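Long-range contacts in uncharacterized protein (Cricetid herpesvirus 2, PDB 4ZKQ), which binds chemokines and so probably acts as a viral decoy receptor that intercepts host chemokine signals: residues A[36-41]-A[87-92]; A[66-71]-A[149-154]; A[92-97]-A[158-163]; A[115-120]-A[136-141]; A[193-198]-A[208-213]. All blocks are in the same frame, centred on the assembly; numbering follows the deposited sequence.

Contact 1 of 5, residues A[36-41]-A[87-92]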
# COMPACT_ATOMS: atom_id res chain seq x y z
N ILE A 36 -15.92 -2.95 3.55
CA ILE A 36 -16.07 -2.16 4.76
C ILE A 36 -17.31 -1.29 4.65
O ILE A 36 -17.47 -0.57 3.67
CB ILE A 36 -14.84 -1.27 5.02
CG1 ILE A 36 -13.60 -2.14 5.25
CG2 ILE A 36 -15.07 -0.37 6.22
CD1 ILE A 36 -12.31 -1.36 5.39
N SER A 37 -18.18 -1.38 5.65
CA SER A 37 -19.39 -0.57 5.70
C SER A 37 -19.18 0.65 6.60
O SER A 37 -18.65 0.52 7.71
CB SER A 37 -20.56 -1.42 6.20
OG SER A 37 -21.66 -0.62 6.59
N LEU A 38 -19.56 1.83 6.12
CA LEU A 38 -19.54 3.04 6.95
C LEU A 38 -20.96 3.44 7.36
O LEU A 38 -21.89 3.32 6.57
CB LEU A 38 -18.87 4.20 6.22
CG LEU A 38 -17.44 3.98 5.72
CD1 LEU A 38 -16.91 5.27 5.10
CD2 LEU A 38 -16.56 3.53 6.87
N PRO A 39 -21.12 3.93 8.60
CA PRO A 39 -20.03 4.13 9.55
C PRO A 39 -19.55 2.81 10.13
O PRO A 39 -20.29 1.83 10.15
CB PRO A 39 -20.68 5.00 10.63
CG PRO A 39 -22.12 4.61 10.60
CD PRO A 39 -22.43 4.34 9.15
N ILE A 40 -18.31 2.79 10.60
CA ILE A 40 -17.72 1.59 11.18
C ILE A 40 -18.58 1.05 12.31
O ILE A 40 -18.99 1.79 13.20
CB ILE A 40 -16.31 1.88 11.71
CG1 ILE A 40 -15.39 2.35 10.58
CG2 ILE A 40 -15.73 0.63 12.41
CD1 ILE A 40 -15.18 1.31 9.48
N LYS A 41 -18.85 -0.25 12.26
CA LYS A 41 -19.64 -0.91 13.30
C LYS A 41 -19.00 -2.23 13.74
O LYS A 41 -19.63 -3.04 14.41
CB LYS A 41 -21.06 -1.17 12.79
CG LYS A 41 -21.11 -2.02 11.53
CD LYS A 41 -22.52 -2.11 10.95
CE LYS A 41 -22.52 -2.80 9.59
NZ LYS A 41 -23.88 -3.27 9.19
N ARG A 87 -9.16 3.44 -2.61
CA ARG A 87 -9.89 4.03 -1.50
C ARG A 87 -9.34 3.48 -0.19
O ARG A 87 -9.21 2.27 -0.02
CB ARG A 87 -11.39 3.73 -1.61
CG ARG A 87 -11.98 4.26 -2.92
CD ARG A 87 -13.49 4.11 -3.00
NE ARG A 87 -13.99 4.60 -4.29
CZ ARG A 87 -14.25 5.87 -4.57
NH1 ARG A 87 -14.06 6.81 -3.64
NH2 ARG A 87 -14.69 6.21 -5.77
N ALA A 88 -9.00 4.39 0.72
CA ALA A 88 -8.46 4.00 2.01
C ALA A 88 -9.45 4.33 3.12
O ALA A 88 -10.11 5.36 3.08
CB ALA A 88 -7.14 4.70 2.27
N VAL A 89 -9.55 3.44 4.09
CA VAL A 89 -10.21 3.75 5.34
C VAL A 89 -9.22 3.61 6.49
O VAL A 89 -8.64 2.54 6.71
CB VAL A 89 -11.44 2.85 5.60
CG1 VAL A 89 -12.11 3.22 6.91
CG2 VAL A 89 -12.44 2.96 4.45
N LEU A 90 -9.04 4.72 7.20
CA LEU A 90 -8.29 4.78 8.45
C LEU A 90 -9.23 4.48 9.61
O LEU A 90 -10.27 5.10 9.74
CB LEU A 90 -7.65 6.16 8.61
CG LEU A 90 -7.08 6.55 9.98
CD1 LEU A 90 -5.82 5.77 10.28
CD2 LEU A 90 -6.83 8.05 10.07
N VAL A 91 -8.85 3.53 10.46
CA VAL A 91 -9.62 3.22 11.66
C VAL A 91 -8.69 3.14 12.86
O VAL A 91 -7.80 2.29 12.90
CB VAL A 91 -10.38 1.89 11.54
CG1 VAL A 91 -11.24 1.64 12.77
CG2 VAL A 91 -11.21 1.88 10.28
N GLY A 92 -8.89 4.03 13.82
CA GLY A 92 -8.01 4.11 14.97
C GLY A 92 -8.73 3.84 16.27
O GLY A 92 -9.93 4.11 16.39

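Contact 2 of 5, residues A[66-71]-A[149-154]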
# COMPACT_ATOMS: atom_id res chain seq x y z
N LEU A 66 4.81 21.54 14.24
CA LEU A 66 3.86 22.64 14.19
C LEU A 66 2.93 22.61 15.40
O LEU A 66 1.72 22.78 15.28
CB LEU A 66 3.06 22.59 12.88
CG LEU A 66 3.91 22.83 11.63
CD1 LEU A 66 3.14 22.57 10.35
CD2 LEU A 66 4.45 24.25 11.62
N GLU A 67 3.52 22.33 16.56
CA GLU A 67 2.87 22.45 17.87
C GLU A 67 1.84 21.37 18.23
O GLU A 67 1.07 21.53 19.17
CB GLU A 67 2.21 23.84 17.99
CG GLU A 67 3.18 24.99 17.69
CD GLU A 67 2.60 26.36 18.00
OE1 GLU A 67 1.56 26.43 18.69
OE2 GLU A 67 3.19 27.36 17.56
N LYS A 68 1.84 20.26 17.50
CA LYS A 68 1.06 19.08 17.89
C LYS A 68 1.82 17.80 17.59
O LYS A 68 2.70 17.77 16.74
CB LYS A 68 -0.29 19.04 17.15
CG LYS A 68 -1.25 20.17 17.47
CD LYS A 68 -2.57 19.96 16.75
CE LYS A 68 -3.49 21.17 16.85
NZ LYS A 68 -4.75 20.99 16.06
N GLU A 69 1.48 16.73 18.31
CA GLU A 69 2.03 15.42 18.02
C GLU A 69 1.46 14.93 16.70
O GLU A 69 0.25 14.89 16.52
CB GLU A 69 1.70 14.44 19.14
CG GLU A 69 2.58 14.59 20.37
CD GLU A 69 3.78 13.66 20.34
OE1 GLU A 69 3.66 12.55 20.90
OE2 GLU A 69 4.82 14.03 19.76
N THR A 70 2.35 14.58 15.77
CA THR A 70 1.97 14.27 14.40
C THR A 70 2.49 12.92 13.93
O THR A 70 3.68 12.63 14.07
CB THR A 70 2.51 15.36 13.45
OG1 THR A 70 2.07 16.64 13.90
CG2 THR A 70 2.03 15.12 12.02
N ALA A 71 1.60 12.10 13.37
CA ALA A 71 1.97 10.83 12.75
C ALA A 71 1.69 10.91 11.25
O ALA A 71 0.69 11.50 10.83
CB ALA A 71 1.21 9.68 13.37
N VAL A 149 -2.43 11.63 7.79
CA VAL A 149 -1.73 12.37 8.82
C VAL A 149 -2.66 12.53 10.00
O VAL A 149 -3.81 12.91 9.85
CB VAL A 149 -1.27 13.75 8.31
CG1 VAL A 149 -0.46 14.48 9.37
CG2 VAL A 149 -0.44 13.59 7.05
N LEU A 150 -2.16 12.18 11.18
CA LEU A 150 -2.91 12.32 12.41
C LEU A 150 -2.26 13.38 13.27
O LEU A 150 -1.03 13.44 13.35
CB LEU A 150 -2.99 11.00 13.17
CG LEU A 150 -3.72 9.85 12.46
CD1 LEU A 150 -2.75 9.12 11.55
CD2 LEU A 150 -4.32 8.92 13.48
N ARG A 151 -3.08 14.21 13.91
CA ARG A 151 -2.57 15.27 14.77
C ARG A 151 -3.36 15.33 16.07
O ARG A 151 -4.59 15.22 16.07
CB ARG A 151 -2.60 16.61 14.05
CG ARG A 151 -1.41 16.78 13.12
CD ARG A 151 -1.47 18.04 12.27
NE ARG A 151 -1.41 19.26 13.07
CZ ARG A 151 -0.29 19.80 13.53
NH1 ARG A 151 0.89 19.22 13.31
NH2 ARG A 151 -0.35 20.92 14.24
N VAL A 152 -2.64 15.47 17.17
CA VAL A 152 -3.25 15.50 18.49
C VAL A 152 -2.34 16.35 19.41
O VAL A 152 -1.12 16.34 19.26
CB VAL A 152 -3.45 14.06 19.03
CG1 VAL A 152 -2.11 13.36 19.26
CG2 VAL A 152 -4.29 14.06 20.29
N PRO A 153 -2.94 17.12 20.34
CA PRO A 153 -2.13 18.14 21.02
C PRO A 153 -1.34 17.65 22.22
O PRO A 153 -1.19 16.45 22.44
CB PRO A 153 -3.18 19.18 21.46
CG PRO A 153 -4.53 18.61 21.09
CD PRO A 153 -4.34 17.16 20.80
N GLY A 154 -0.84 18.62 22.99
CA GLY A 154 -0.19 18.38 24.27
C GLY A 154 1.03 17.49 24.15
O GLY A 154 1.46 17.18 23.04
O HOH W 1 -5.55 18.32 16.08
O HOH W 2 -3.69 20.84 13.47

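Contact 3 of 5, residues A[92-97]-A[158-163]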
# COMPACT_ATOMS: atom_id res chain seq x y z
N GLY A 92 -8.89 4.03 13.82
CA GLY A 92 -8.01 4.11 14.97
C GLY A 92 -8.73 3.84 16.27
O GLY A 92 -9.93 4.11 16.39
N LYS A 93 -8.00 3.29 17.22
CA LYS A 93 -8.55 3.03 18.55
C LYS A 93 -8.20 4.18 19.48
O LYS A 93 -7.03 4.53 19.62
CB LYS A 93 -8.04 1.71 19.11
CG LYS A 93 -8.47 1.49 20.54
CD LYS A 93 -8.67 0.02 20.85
CE LYS A 93 -9.07 -0.17 22.30
NZ LYS A 93 -8.00 0.29 23.23
N TRP A 94 -9.22 4.74 20.11
CA TRP A 94 -9.07 5.89 21.00
C TRP A 94 -9.31 5.47 22.44
O TRP A 94 -10.37 4.97 22.78
CB TRP A 94 -10.06 7.00 20.61
CG TRP A 94 -9.94 8.24 21.43
CD1 TRP A 94 -10.68 8.58 22.53
CD2 TRP A 94 -9.02 9.32 21.22
NE1 TRP A 94 -10.28 9.80 23.01
CE2 TRP A 94 -9.27 10.28 22.23
CE3 TRP A 94 -8.02 9.58 20.28
CZ2 TRP A 94 -8.54 11.47 22.32
CZ3 TRP A 94 -7.30 10.76 20.37
CH2 TRP A 94 -7.57 11.69 21.39
N GLU A 95 -8.30 5.66 23.29
CA GLU A 95 -8.45 5.36 24.71
C GLU A 95 -7.38 6.10 25.48
O GLU A 95 -6.21 5.73 25.48
CB GLU A 95 -8.35 3.85 24.96
CG GLU A 95 -8.63 3.45 26.41
CD GLU A 95 -8.91 1.96 26.57
OE1 GLU A 95 -8.94 1.23 25.56
OE2 GLU A 95 -9.11 1.52 27.73
N CYS A 96 -7.80 7.20 26.11
CA CYS A 96 -6.89 8.05 26.86
C CYS A 96 -6.65 7.47 28.25
O CYS A 96 -7.61 7.08 28.93
CB CYS A 96 -7.46 9.46 26.99
SG CYS A 96 -7.36 10.44 25.49
N PRO A 97 -5.38 7.40 28.69
CA PRO A 97 -5.12 7.11 30.10
C PRO A 97 -5.92 8.02 31.04
O PRO A 97 -6.37 9.09 30.63
CB PRO A 97 -3.62 7.37 30.24
CG PRO A 97 -3.06 7.09 28.89
CD PRO A 97 -4.14 7.39 27.88
N HIS A 158 -0.66 11.71 22.12
CA HIS A 158 -0.32 10.47 21.43
C HIS A 158 -0.72 9.22 22.22
O HIS A 158 -0.96 8.16 21.63
CB HIS A 158 1.17 10.43 21.13
CG HIS A 158 2.02 10.22 22.34
ND1 HIS A 158 2.31 11.23 23.23
CD2 HIS A 158 2.65 9.12 22.81
CE1 HIS A 158 3.07 10.76 24.20
NE2 HIS A 158 3.30 9.48 23.96
N LEU A 159 -0.79 9.35 23.54
CA LEU A 159 -1.10 8.20 24.39
C LEU A 159 -2.55 7.75 24.28
O LEU A 159 -2.90 6.69 24.79
CB LEU A 159 -0.79 8.53 25.86
CG LEU A 159 0.67 8.84 26.21
CD1 LEU A 159 0.77 9.25 27.66
CD2 LEU A 159 1.56 7.64 25.93
N CYS A 160 -3.39 8.55 23.64
CA CYS A 160 -4.80 8.19 23.48
C CYS A 160 -5.04 7.30 22.26
O CYS A 160 -6.09 6.67 22.14
CB CYS A 160 -5.66 9.46 23.37
SG CYS A 160 -5.47 10.61 24.77
N ILE A 161 -4.07 7.23 21.35
CA ILE A 161 -4.21 6.42 20.15
C ILE A 161 -3.40 5.13 20.28
O ILE A 161 -2.19 5.13 20.12
CB ILE A 161 -3.77 7.19 18.89
CG1 ILE A 161 -4.52 8.52 18.80
CG2 ILE A 161 -4.02 6.36 17.64
CD1 ILE A 161 -3.84 9.55 17.94
N GLN A 162 -4.08 4.03 20.59
CA GLN A 162 -3.41 2.74 20.82
C GLN A 162 -2.90 2.12 19.52
O GLN A 162 -1.83 1.51 19.49
CB GLN A 162 -4.35 1.75 21.50
CG GLN A 162 -4.38 1.86 23.01
CD GLN A 162 -5.07 3.11 23.48
OE1 GLN A 162 -5.89 3.69 22.77
NE2 GLN A 162 -4.74 3.55 24.69
N GLU A 163 -3.69 2.24 18.47
CA GLU A 163 -3.31 1.69 17.18
C GLU A 163 -4.13 2.32 16.06
O GLU A 163 -5.20 2.88 16.30
CB GLU A 163 -3.51 0.17 17.17
CG GLU A 163 -4.96 -0.25 17.17
CD GLU A 163 -5.15 -1.75 17.18
OE1 GLU A 163 -4.22 -2.47 17.62
OE2 GLU A 163 -6.22 -2.21 16.77

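Contact 4 of 5, residues A[115-120]-A[136-141]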
# COMPACT_ATOMS: atom_id res chain seq x y z
N GLU A 115 -9.98 17.05 3.74
CA GLU A 115 -9.38 18.12 4.52
C GLU A 115 -9.22 17.77 6.00
O GLU A 115 -9.92 16.90 6.51
CB GLU A 115 -10.23 19.39 4.40
CG GLU A 115 -11.55 19.30 5.17
CD GLU A 115 -12.51 20.43 4.85
OE1 GLU A 115 -12.07 21.44 4.24
OE2 GLU A 115 -13.70 20.32 5.20
N GLU A 116 -8.31 18.47 6.67
CA GLU A 116 -8.14 18.30 8.11
C GLU A 116 -9.45 18.47 8.84
O GLU A 116 -10.15 19.46 8.67
CB GLU A 116 -7.10 19.28 8.67
CG GLU A 116 -6.89 19.09 10.16
CD GLU A 116 -5.94 20.10 10.77
OE1 GLU A 116 -5.52 21.05 10.07
OE2 GLU A 116 -5.62 19.93 11.96
N HIS A 117 -9.78 17.48 9.67
CA HIS A 117 -11.07 17.43 10.34
C HIS A 117 -10.99 16.52 11.55
O HIS A 117 -10.12 15.67 11.62
CB HIS A 117 -12.15 16.92 9.38
CG HIS A 117 -12.02 15.46 9.09
ND1 HIS A 117 -11.05 14.95 8.25
CD2 HIS A 117 -12.72 14.38 9.54
CE1 HIS A 117 -11.17 13.63 8.19
NE2 HIS A 117 -12.17 13.27 8.96
N VAL A 118 -11.92 16.69 12.48
CA VAL A 118 -12.10 15.74 13.56
C VAL A 118 -12.78 14.49 12.99
O VAL A 118 -13.90 14.58 12.50
CB VAL A 118 -12.97 16.32 14.69
CG1 VAL A 118 -13.22 15.29 15.77
CG2 VAL A 118 -12.31 17.56 15.28
N PRO A 119 -12.10 13.32 13.06
CA PRO A 119 -12.68 12.12 12.44
C PRO A 119 -13.98 11.72 13.10
O PRO A 119 -14.27 12.15 14.22
CB PRO A 119 -11.60 11.05 12.64
CG PRO A 119 -10.83 11.50 13.84
CD PRO A 119 -10.85 13.01 13.78
N GLN A 120 -14.76 10.91 12.41
CA GLN A 120 -16.02 10.43 12.94
C GLN A 120 -15.74 9.36 13.99
O GLN A 120 -14.95 8.44 13.74
CB GLN A 120 -16.89 9.89 11.83
CG GLN A 120 -18.26 9.46 12.27
CD GLN A 120 -19.15 9.13 11.10
OE1 GLN A 120 -18.86 9.49 9.95
NE2 GLN A 120 -20.24 8.43 11.38
N PHE A 136 -12.17 5.82 15.90
CA PHE A 136 -12.37 6.92 14.98
C PHE A 136 -12.03 6.46 13.56
O PHE A 136 -11.22 5.56 13.38
CB PHE A 136 -11.54 8.15 15.37
CG PHE A 136 -10.04 7.93 15.37
CD1 PHE A 136 -9.30 8.13 14.21
CD2 PHE A 136 -9.38 7.57 16.53
CE1 PHE A 136 -7.93 7.95 14.22
CE2 PHE A 136 -8.01 7.38 16.54
CZ PHE A 136 -7.28 7.57 15.39
N PHE A 137 -12.66 7.06 12.56
CA PHE A 137 -12.34 6.70 11.18
C PHE A 137 -12.50 7.83 10.18
O PHE A 137 -13.15 8.85 10.44
CB PHE A 137 -13.21 5.50 10.75
CG PHE A 137 -14.67 5.82 10.62
CD1 PHE A 137 -15.52 5.69 11.70
CD2 PHE A 137 -15.21 6.23 9.40
CE1 PHE A 137 -16.88 5.97 11.58
CE2 PHE A 137 -16.57 6.51 9.28
CZ PHE A 137 -17.39 6.38 10.37
N ALA A 138 -11.87 7.65 9.02
CA ALA A 138 -11.96 8.59 7.91
C ALA A 138 -11.68 7.86 6.63
O ALA A 138 -10.88 6.92 6.60
CB ALA A 138 -10.99 9.74 8.08
N LYS A 139 -12.34 8.29 5.56
CA LYS A 139 -12.18 7.68 4.25
C LYS A 139 -11.44 8.62 3.31
O LYS A 139 -11.71 9.82 3.29
CB LYS A 139 -13.56 7.31 3.68
CG LYS A 139 -13.51 6.62 2.35
CD LYS A 139 -14.89 6.08 1.99
CE LYS A 139 -14.96 5.63 0.55
NZ LYS A 139 -16.36 5.39 0.13
N PHE A 140 -10.51 8.06 2.54
CA PHE A 140 -9.68 8.84 1.63
C PHE A 140 -9.72 8.24 0.24
O PHE A 140 -10.01 7.06 0.07
CB PHE A 140 -8.22 8.90 2.10
CG PHE A 140 -8.06 9.35 3.52
CD1 PHE A 140 -8.44 10.63 3.89
CD2 PHE A 140 -7.52 8.51 4.48
CE1 PHE A 140 -8.31 11.06 5.19
CE2 PHE A 140 -7.37 8.95 5.79
CZ PHE A 140 -7.77 10.23 6.14
N LEU A 141 -9.39 9.06 -0.75
CA LEU A 141 -9.27 8.61 -2.13
C LEU A 141 -7.97 9.16 -2.67
O LEU A 141 -7.77 10.37 -2.69
CB LEU A 141 -10.45 9.08 -2.96
CG LEU A 141 -10.37 8.91 -4.48
CD1 LEU A 141 -10.35 7.45 -4.86
CD2 LEU A 141 -11.55 9.61 -5.12

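Contact 5 of 5, residues A[193-198]-A[208-213]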
# COMPACT_ATOMS: atom_id res chain seq x y z
N LYS A 193 11.96 11.59 10.94
CA LYS A 193 12.75 12.70 11.45
C LYS A 193 12.51 13.97 10.66
O LYS A 193 12.36 13.94 9.44
CB LYS A 193 14.24 12.35 11.43
CG LYS A 193 14.80 12.02 10.05
CD LYS A 193 16.33 11.94 10.08
CE LYS A 193 16.88 11.36 8.79
NZ LYS A 193 17.96 12.21 8.20
N GLN A 194 12.46 15.10 11.35
CA GLN A 194 12.36 16.38 10.68
C GLN A 194 13.68 16.69 10.00
O GLN A 194 14.75 16.49 10.59
CB GLN A 194 11.97 17.48 11.65
CG GLN A 194 11.85 18.84 10.99
CD GLN A 194 11.35 19.89 11.94
OE1 GLN A 194 11.16 19.64 13.13
NE2 GLN A 194 11.13 21.09 11.42
N VAL A 195 13.60 17.16 8.76
CA VAL A 195 14.77 17.55 7.99
C VAL A 195 14.57 18.97 7.48
O VAL A 195 13.45 19.47 7.44
CB VAL A 195 15.02 16.60 6.80
CG1 VAL A 195 15.43 15.22 7.29
CG2 VAL A 195 13.78 16.52 5.91
N ASP A 196 15.66 19.62 7.08
CA ASP A 196 15.57 20.95 6.50
C ASP A 196 14.96 20.87 5.11
O ASP A 196 15.31 19.99 4.32
CB ASP A 196 16.96 21.60 6.42
CG ASP A 196 17.58 21.81 7.78
OD1 ASP A 196 16.90 22.36 8.68
OD2 ASP A 196 18.76 21.44 7.96
N CYS A 197 14.03 21.76 4.82
CA CYS A 197 13.47 21.85 3.48
C CYS A 197 14.55 22.43 2.55
O CYS A 197 15.14 23.47 2.87
CB CYS A 197 12.20 22.72 3.48
SG CYS A 197 10.87 22.10 4.55
N LEU A 198 14.78 21.78 1.41
CA LEU A 198 15.85 22.16 0.48
C LEU A 198 15.37 22.96 -0.73
O LEU A 198 16.12 23.81 -1.24
CB LEU A 198 16.59 20.91 -0.01
CG LEU A 198 17.17 19.99 1.06
CD1 LEU A 198 17.99 18.91 0.38
CD2 LEU A 198 18.00 20.77 2.07
N CYS A 208 9.39 19.88 6.82
CA CYS A 208 9.75 18.70 6.04
C CYS A 208 10.12 17.53 6.93
O CYS A 208 10.87 17.67 7.91
CB CYS A 208 10.90 19.03 5.09
SG CYS A 208 10.46 20.24 3.83
N ILE A 209 9.58 16.36 6.58
CA ILE A 209 9.76 15.13 7.34
C ILE A 209 10.21 14.02 6.42
O ILE A 209 9.63 13.83 5.35
CB ILE A 209 8.46 14.67 8.03
CG1 ILE A 209 7.87 15.78 8.90
CG2 ILE A 209 8.70 13.41 8.87
CD1 ILE A 209 6.39 15.93 8.69
N ALA A 210 11.24 13.30 6.84
CA ALA A 210 11.67 12.09 6.16
C ALA A 210 11.14 10.89 6.94
O ALA A 210 11.37 10.79 8.14
CB ALA A 210 13.18 12.03 6.03
N THR A 211 10.42 10.01 6.26
CA THR A 211 9.92 8.78 6.86
C THR A 211 10.56 7.61 6.13
O THR A 211 10.38 7.45 4.93
CB THR A 211 8.38 8.67 6.78
OG1 THR A 211 7.79 9.73 7.52
CG2 THR A 211 7.89 7.32 7.34
N THR A 212 11.33 6.80 6.86
CA THR A 212 11.96 5.63 6.27
C THR A 212 11.17 4.39 6.66
O THR A 212 10.96 4.12 7.84
CB THR A 212 13.43 5.51 6.72
OG1 THR A 212 14.12 6.72 6.40
CG2 THR A 212 14.13 4.34 6.01
N LEU A 213 10.71 3.66 5.65
CA LEU A 213 9.98 2.42 5.83
C LEU A 213 10.91 1.26 5.50
O LEU A 213 11.44 1.19 4.39
CB LEU A 213 8.74 2.38 4.93
CG LEU A 213 7.74 3.53 5.11
CD1 LEU A 213 6.68 3.50 4.01
CD2 LEU A 213 7.09 3.47 6.48
O HOH W 3 11.36 21.20 8.44

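Contact 1 of 5, residues A[36-41]-A[87-92]
I40 and V91 meet through methyl groups, and I40 traced outward from the backbone shows how a loop segment can cover a strand with no hydrogen bond across the contact. Its CB stays well back, 5.2 Å from V91 CG1. The first torsion sets CG1 anti to the carbonyl carbon (chi1 -61°), and CG1 leans toward the strand to within 4.2 Å of V91 CG2; the other branch, CG2, comes no closer than 4.6 Å to V91 CG1. The tip does most of the work: CD1 lies 4.1 Å from V91 CG2 and, reaching back along the strand, 4.4 Å from V89 CG1. On its flank I40 also packs on F137 of the adjoining strand. V89 receives the rest of the loop, with I36 CD1 4.3 Å from V89 CB and L38 CD2 at 4.5 Å from V89 CG1. Strand 85-94 is already bonded to its neighbours on both edges, through L90 to A138 and through V89 to H167, so the loop lies over its face, beside I47 of helix 44-51. With only aliphatic carbons meeting and no polar bond across, the contact is hydrophobic covering, resting on shape and dehydration and having little directional preference.

Contact 2 of 5, residues A[66-71]-A[149-154]
R151 reaches across the strand pair to L66, its conformation illustrating how a buried guanidinium can be spread over backbone oxygens and a water. CG sits anti to the carbonyl carbon; the bend at chi3 (64°) swings NE round, and chi4 (81°) then sets CZ beside K68. NH2 donates to L66 O at 3.0 Å, with that oxygen close to the guanidinium plane, while NH1 donates to the neighbouring L65 O. T70 runs alongside R151, its OG1 2.9 Å from R151 NH1 and itself donating to K68 O at 3.1 Å. K68, extended beyond CG, crosses R151 at about a right angle with CG 3.4 Å from R151 NH2. Its NZ stops 4.8 Å from R151 NH2, and water 2 bridges the two side chains, accepting from K68 NZ and R151 NE at 2.8 Å each. V152 and E69, on the other face, touch through CG1 and CB at 4.0 Å. Between the faces runs the antiparallel ladder, E69 with V152 and A71 with L150 as hydrogen-bonded pairs, T70 with R151 as the non-hydrogen-bonded one. Carbonyl oxygens and an accepting water line the guanidinium edge while K68 CB covers one face, which may temper the repulsion of two like charges so near each other.

Contact 3 of 5, residues A[92-97]-A[158-163]
E95 N donates to C160 O at 2.7 Å in an almost straight bond (171°), and Q162 returns the link from its side chain, NE2 giving its hydrogen to a lone pair of E95 O, also at 2.7 Å and within the plane of the Q162 amide. The pair closes the end of two adjacent antiparallel strands, 85-94 and 161-169, in the seven-stranded mixed sheet, and illustrates how a strand end is secured by side-chain and covalent links once the ladder stops. The bent Q162 chain, with CD turned back at chi2 71°, lets the amide stand in where the backbone ladder has run out. Farther along the strands K93 N donates to E163 O and Q162 N to K93 O. On the same segment as each other, K93 NZ and E95 OE1 make a salt bridge of 2.7 Å, the oxygen met nearly along its C-O bond.

Covalent closure comes next: C96 SG and C160 SG are joined at 2.0 Å with the torsion about the S-S bond at 105°. C160 CB, beside that bond, sits over the face of W94, 3.5 Å from the centroid of the six-membered ring, while C160 SG makes a more oblique sulfur-aromatic contact. F121 also meets the indole, ring to ring, edge-to-face. I161 fills in next to the indole, crossing it with CG1 3.9 Å from W94 CZ3. Outermost, P97 lies across L159 at about a right angle, its CD 3.4 Å from L159 O and its CG 4.1 Å from L159 CB.

Contact 4 of 5, residues A[115-120]-A[136-141]
Q120 lies along F137, and the pair shows how a single contact can have a buried and an exposed flank. F137 N donates to Q120 O at 2.9 Å; the return bond from Q120 N to F137 O is longer, 3.3 Å. F137 CG occupies the position between the backbone N and the carbonyl carbon (chi1 68°), and its ring runs the same way as the glutamine. Q120 CB lies over one face, offset toward the rim, and Q120 CD comes to 3.3 Å from F137 CZ, with amide and ring planes 41° apart. The buried side is packed by P119, whose CG is 3.7 Å from F136 CD1 and whose CB is 3.5 Å from F137 O. By contrast, Q120 is an exposed residue, its amide resting against CZ of the buried F137 ring. Contact is also thinner toward H117, which offers A138 CB its ring edge alone, NE2 at 3.8 Å; ND1 donates to E115 O and so steadies that ring. The backbone of H117 still pairs with V109 of another sheet, whereas Q120 pairs with F137. The chain therefore changes sheets here, entering the outer strand of a beta hairpin, 117-125 with 132-143, at the edge of the seven-stranded sheet.

Contact 5 of 5, residues A[193-198]-A[208-213]
Q194, V195 and C208 converge on one water, an instance of solvent completing a strand pair at the point where the backbone ladder fails. Water 3 accepts from Q194 NE2 at 3.0 Å and from C208 N at 2.9 Å, and donates to V195 O at 2.9 Å. It thus bridges V195 O and C208 N, the acceptor and donor that would face each other in a regular ladder. Q194 takes part because its chain is fully extended, CG anti to the backbone N (chi1 180°) and CD continuing straight on, so the amide arrives beside the water while CG passes 3.4 Å from C208 O. That same oxygen accepts V195 N, the donor standing 38° above the carbonyl plane, so the last ladder bond is already distorted. Farther in, K193 and A210 form a regular hydrogen-bonded pair, N to O in both directions.

Beyond the ladder the segments are tied covalently. C197 SG and C208 SG lie 2.0 Å apart, each sulfur anti to its own carbonyl carbon, with a torsion of 115° about the S-S bond. V195 packs inward from the disulfide: CG2 is 3.9 Å from C208 CB, and CG1 is 4.1 Å from A210 CB. On the same face V195 reaches L239 of strand 233-244, while I209, on the other face with Q194, meets L65. The whole is an antiparallel beta hairpin of strands 190-195 and 206-223, its connecting loop closed at the base by a disulfide.

How the contacts relate
Read together, the contacts show chemistry following position in the fold. Contacts 1, 3 and 4 serve the same seven-stranded sheet: contacts 1 and 3 share strand 85-94, ending and resuming at G92, and strand 132-143 of contact 4 bonds directly to it. Contacts 1 and 4 are the buried ones, the first purely apolar over a face, the other mixing backbone bonds with aromatic packing. Contact 2 belongs to a second, four-stranded sheet, and its L150 touches F136 of contact 4 between the sheets. Contacts 3 and 5, both partly buried, end in disulfides, whereas contact 2 adds arginine and water bridges to a backbone ladder. Contact 5 stands apart, touching none of the others.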